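Local atomic coordinates of phycocyanobilin lyase subunit alpha (Nostoc sp. PCC 7120, PDB entry 5N3U), a protein that associates with CpcF to form a lyase that is probably required for attaching the chromophore to the phycocyanin alpha subunit CpcA. Residues K116-A121 against A157-T161; L124-L128 against V151-L155. All coordinates share one frame; numbering follows the deposited sequence.

Both contacts join the same two neighbouring elements of an all-helical HEAT-like solenoid, and their centres lie 9 Å apart. Interaction 1 pairs the loop that leads into helix 121-126 with the loop that follows helix 148-157; interaction 2 packs helix 121-126 and the residues just after it against helix 148-157 and is nested along the chain inside the loop closed by interaction 1. The two run into each other: A160 N probably donates a hydrogen bond to L155 O at 3.2 Å, and the apolar packing of interaction 2 continues into interaction 1 where CD1 of I158 rests 3.9 Å from CD1 of L124, with lysine chains at the rim. This is plain packing of the solenoid, with no ligand among its partners.

Interaction 1: K116-A121 against A157-T161; sequences KDKTAA and AIGAT
I158 pushes its branched side chain into the bend made by K116-A121, joining two interhelical turns of a HEAT-like solenoid. Its CG2 meets the start of the bend, 3.6 Å from D117 O and also close to K116 C, while CD1 reaches the far end and lies 3.8 Å from A121 CB. The two branches spread this way because CG1 stands between the backbone N and the carbonyl carbon (chi1 75°), leaving CG2 beside the N. An alanine at this position removes both branches and would probably leave a gap between D117 O and the first residue of helix 121-126. On one flank K116 lays its bent chain along A157, CD 4.0 Å from A157 CB, and its NZ turns back to hydrogen-bond E113 O in helix 102-115. On the other, K118 lays CB, CG and CD against the carbonyl oxygen of I158, CG nearest at 3.4 Å from I158 O, and its NZ ends near G159 O. A121 CB also touches A160 CB. Behind this first shell, each turn is held by bonds of its own: G159, at positive phi, ends helix 148-157 in a Schellman motif, and A160 centres an inverse gamma turn. D117 points away from I158 and forms an Asx turn, its OD1 accepting from T119 N at 2.9 Å, nearly straight at 168° but 31° out of the carboxylate plane.

Interaction 2: L124-L128 against V151-L155; sequences LIKLL and VLEAL
L124 lies alongside L155, the two side chains running past each other in opposite directions so that L124 CB sits 3.6 Å from L155 CD2. Farther out, CD1 of L124 comes down on the methyl of A154, at 3.8 Å from its CB. One turn earlier on helix 148-157, V151 uses its two methyls separately. With CG1 set anti to the backbone N (chi1 164°), that methyl nestles against L124 O at 3.5 Å and also meets CD2 of L128, while CG2 turns to CD1 of L127, whose side chain crosses that of V151 at about a right angle. L128 splits its contacts too: CD1 meets L155 CD1 tip to tip at 3.8 Å and brushes CD2 of L152. I125 adds its CG1, 4.0 Å from L155 CD2. All the side chains that meet here are aliphatic, and the backbones come closest at 6.0 Å between L124 CA and V151 CA, consistent with the short side chain of V151. Around this buried contact, helix 164-167 lies against I125, L152 and L155 through L166 and I167, helix 176-190 backs L152 through V178 and A181, and helix 102-115 brings E113 against A154.

Interaction 1: K116-A121 against A157-T161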
loop_
_atom_site.group_PDB
_atom_site.type_symbol
_atom_site.label_atom_id
_atom_site.label_comp_id
_atom_site.label_asym_id
_atom_site.label_seq_id
_atom_site.Cartn_x
_atom_site.Cartn_y
_atom_site.Cartn_z
ATOM N N LYS A 116 -25.811 -6.505 11.538
ATOM C CA LYS A 116 -27.207 -6.244 11.176
ATOM C C LYS A 116 -28.213 -6.966 12.056
ATOM O O LYS A 116 -29.312 -7.162 11.633
ATOM C CB LYS A 116 -27.606 -6.622 9.720
ATOM C CG LYS A 116 -26.731 -6.299 8.595
ATOM C CD LYS A 116 -26.625 -4.876 8.287
ATOM C CE LYS A 116 -25.582 -4.696 7.162
ATOM N NZ LYS A 116 -24.717 -3.509 7.524
ATOM N N ASP A 117 -27.863 -7.337 13.257
ATOM C CA ASP A 117 -28.759 -8.110 14.155
ATOM C C ASP A 117 -29.613 -7.185 15.042
ATOM O O ASP A 117 -29.128 -6.404 15.869
ATOM C CB ASP A 117 -27.906 -8.993 15.037
ATOM C CG ASP A 117 -28.684 -10.068 15.745
ATOM O OD1 ASP A 117 -29.829 -9.808 16.121
ATOM O OD2 ASP A 117 -28.103 -11.148 15.986
ATOM N N LYS A 118 -30.918 -7.333 14.904
ATOM C CA LYS A 118 -31.850 -6.466 15.561
ATOM C C LYS A 118 -31.894 -6.660 17.075
ATOM O O LYS A 118 -32.441 -5.806 17.779
ATOM C CB LYS A 118 -33.258 -6.695 15.016
ATOM C CG LYS A 118 -34.097 -5.443 15.139
ATOM C CD LYS A 118 -35.466 -5.665 14.499
ATOM C CE LYS A 118 -36.574 -4.866 15.194
ATOM N NZ LYS A 118 -37.539 -4.361 14.166
ATOM N N THR A 119 -31.298 -7.730 17.575
ATOM C CA THR A 119 -31.272 -7.935 19.035
ATOM C C THR A 119 -30.435 -6.908 19.829
ATOM O O THR A 119 -30.656 -6.664 21.000
ATOM C CB THR A 119 -30.867 -9.341 19.354
ATOM O OG1 THR A 119 -29.530 -9.572 19.006
ATOM C CG2 THR A 119 -31.710 -10.295 18.533
ATOM N N ALA A 120 -29.598 -6.164 19.095
ATOM C CA ALA A 120 -28.865 -5.032 19.704
ATOM C C ALA A 120 -29.646 -3.733 19.906
ATOM O O ALA A 120 -29.138 -2.834 20.480
ATOM C CB ALA A 120 -27.667 -4.773 18.881
ATOM N N ALA A 121 -30.855 -3.621 19.419
ATOM C CA ALA A 121 -31.575 -2.338 19.464
ATOM C C ALA A 121 -31.760 -1.693 20.866
ATOM O O ALA A 121 -31.459 -0.518 21.084
ATOM C CB ALA A 121 -32.882 -2.472 18.728
ATOM N N ALA A 157 -29.134 0.341 10.341
ATOM C CA ALA A 157 -28.773 -0.938 9.696
ATOM C C ALA A 157 -29.561 -2.086 10.210
ATOM O O ALA A 157 -29.848 -2.975 9.450
ATOM C CB ALA A 157 -27.286 -1.245 9.791
ATOM N N ILE A 158 -29.938 -2.079 11.472
ATOM C CA ILE A 158 -30.725 -3.153 12.030
ATOM C C ILE A 158 -32.211 -2.958 11.915
ATOM O O ILE A 158 -32.979 -3.793 12.422
ATOM C CB ILE A 158 -30.322 -3.498 13.462
ATOM C CG1 ILE A 158 -30.833 -2.424 14.429
ATOM C CG2 ILE A 158 -28.814 -3.715 13.521
ATOM C CD1 ILE A 158 -30.379 -2.536 15.836
ATOM N N GLY A 159 -32.659 -1.876 11.292
ATOM C CA GLY A 159 -34.075 -1.689 11.084
ATOM C C GLY A 159 -34.870 -1.343 12.343
ATOM O O GLY A 159 -36.045 -1.659 12.423
ATOM N N ALA A 160 -34.277 -0.614 13.306
ATOM C CA ALA A 160 -34.963 -0.279 14.531
ATOM C C ALA A 160 -35.858 0.931 14.368
ATOM O O ALA A 160 -35.503 2.069 14.818
ATOM C CB ALA A 160 -33.938 0.008 15.614
ATOM N N THR A 161 -37.016 0.728 13.759
ATOM C CA THR A 161 -37.933 1.832 13.514
ATOM C C THR A 161 -38.503 2.535 14.743
ATOM O O THR A 161 -38.802 3.728 14.701
ATOM C CB THR A 161 -39.102 1.377 12.616
ATOM O OG1 THR A 161 -39.650 0.179 13.172
ATOM C CG2 THR A 161 -38.587 1.178 11.218
#

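Interaction 2: L124-L128 against V151-L155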
loop_
_atom_site.group_PDB
_atom_site.type_symbol
_atom_site.label_atom_id
_atom_site.label_comp_id
_atom_site.label_asym_id
_atom_site.label_seq_id
_atom_site.Cartn_x
_atom_site.Cartn_y
_atom_site.Cartn_z
ATOM N N LEU A 124 -28.361 -0.321 22.056
ATOM C CA LEU A 124 -28.021 0.863 21.226
ATOM C C LEU A 124 -28.862 2.020 21.602
ATOM O O LEU A 124 -28.347 3.116 21.733
ATOM C CB LEU A 124 -28.162 0.573 19.765
ATOM C CG LEU A 124 -27.124 -0.463 19.294
ATOM C CD1 LEU A 124 -27.513 -1.067 17.956
ATOM C CD2 LEU A 124 -25.746 0.155 19.218
ATOM N N ILE A 125 -30.155 1.776 21.804
ATOM C CA ILE A 125 -31.080 2.868 22.214
ATOM C C ILE A 125 -30.726 3.537 23.531
ATOM O O ILE A 125 -30.737 4.746 23.674
ATOM C CB ILE A 125 -32.509 2.370 22.191
ATOM C CG1 ILE A 125 -32.960 2.271 20.722
ATOM C CG2 ILE A 125 -33.479 3.306 22.922
ATOM C CD1 ILE A 125 -34.315 1.575 20.561
ATOM N N LYS A 126 -30.255 2.748 24.455
ATOM C CA LYS A 126 -29.831 3.269 25.736
ATOM C C LYS A 126 -28.665 4.241 25.597
ATOM O O LYS A 126 -28.566 5.229 26.335
ATOM C CB LYS A 126 -29.472 2.039 26.584
ATOM C CG LYS A 126 -28.795 2.322 27.891
ATOM C CD LYS A 126 -29.465 1.558 29.031
ATOM C CE LYS A 126 -29.508 0.084 28.773
ATOM N NZ LYS A 126 -29.157 -0.637 30.046
ATOM N N LEU A 127 -27.774 4.049 24.633
ATOM C CA LEU A 127 -26.669 4.997 24.478
ATOM C C LEU A 127 -27.104 6.341 23.910
ATOM O O LEU A 127 -26.357 7.295 23.936
ATOM C CB LEU A 127 -25.566 4.364 23.638
ATOM C CG LEU A 127 -24.880 3.130 24.165
ATOM C CD1 LEU A 127 -23.753 2.724 23.275
ATOM C CD2 LEU A 127 -24.291 3.340 25.546
ATOM N N LEU A 128 -28.327 6.444 23.451
ATOM C CA LEU A 128 -28.862 7.739 23.087
ATOM C C LEU A 128 -29.629 8.433 24.252
ATOM O O LEU A 128 -30.300 9.429 24.036
ATOM C CB LEU A 128 -29.791 7.595 21.887
ATOM C CG LEU A 128 -29.254 6.965 20.585
ATOM C CD1 LEU A 128 -30.291 7.045 19.444
ATOM C CD2 LEU A 128 -28.050 7.725 20.141
ATOM N N VAL A 151 -23.523 4.397 16.656
ATOM C CA VAL A 151 -24.786 3.950 17.233
ATOM C C VAL A 151 -25.968 4.246 16.285
ATOM O O VAL A 151 -26.885 3.420 16.074
ATOM C CB VAL A 151 -25.063 4.609 18.608
ATOM C CG1 VAL A 151 -26.512 4.483 19.041
ATOM C CG2 VAL A 151 -24.100 4.034 19.682
ATOM N N LEU A 152 -25.957 5.444 15.755
ATOM C CA LEU A 152 -27.036 5.841 14.828
ATOM C C LEU A 152 -26.957 4.959 13.558
ATOM O O LEU A 152 -27.952 4.477 13.091
ATOM C CB LEU A 152 -26.843 7.298 14.425
ATOM C CG LEU A 152 -27.191 8.297 15.562
ATOM C CD1 LEU A 152 -26.588 9.635 15.291
ATOM C CD2 LEU A 152 -28.671 8.309 15.920
ATOM N N GLU A 153 -25.792 4.811 13.002
ATOM C CA GLU A 153 -25.631 3.967 11.823
ATOM C C GLU A 153 -26.128 2.577 12.162
ATOM O O GLU A 153 -26.865 1.959 11.370
ATOM C CB GLU A 153 -24.178 3.879 11.436
ATOM C CG GLU A 153 -23.727 5.117 10.732
ATOM C CD GLU A 153 -22.320 5.014 10.203
ATOM O OE1 GLU A 153 -21.568 4.068 10.580
ATOM O OE2 GLU A 153 -21.954 5.906 9.408
ATOM N N ALA A 154 -25.723 2.053 13.332
ATOM C CA ALA A 154 -26.180 0.702 13.682
ATOM C C ALA A 154 -27.706 0.547 13.787
ATOM O O ALA A 154 -28.308 -0.444 13.329
ATOM C CB ALA A 154 -25.523 0.276 14.974
ATOM N N LEU A 155 -28.378 1.558 14.332
ATOM C CA LEU A 155 -29.809 1.515 14.507
ATOM C C LEU A 155 -30.522 1.564 13.143
ATOM O O LEU A 155 -31.503 0.842 12.947
ATOM C CB LEU A 155 -30.331 2.698 15.350
ATOM C CG LEU A 155 -29.999 2.515 16.828
ATOM C CD1 LEU A 155 -30.196 3.819 17.528
ATOM C CD2 LEU A 155 -30.817 1.438 17.466
#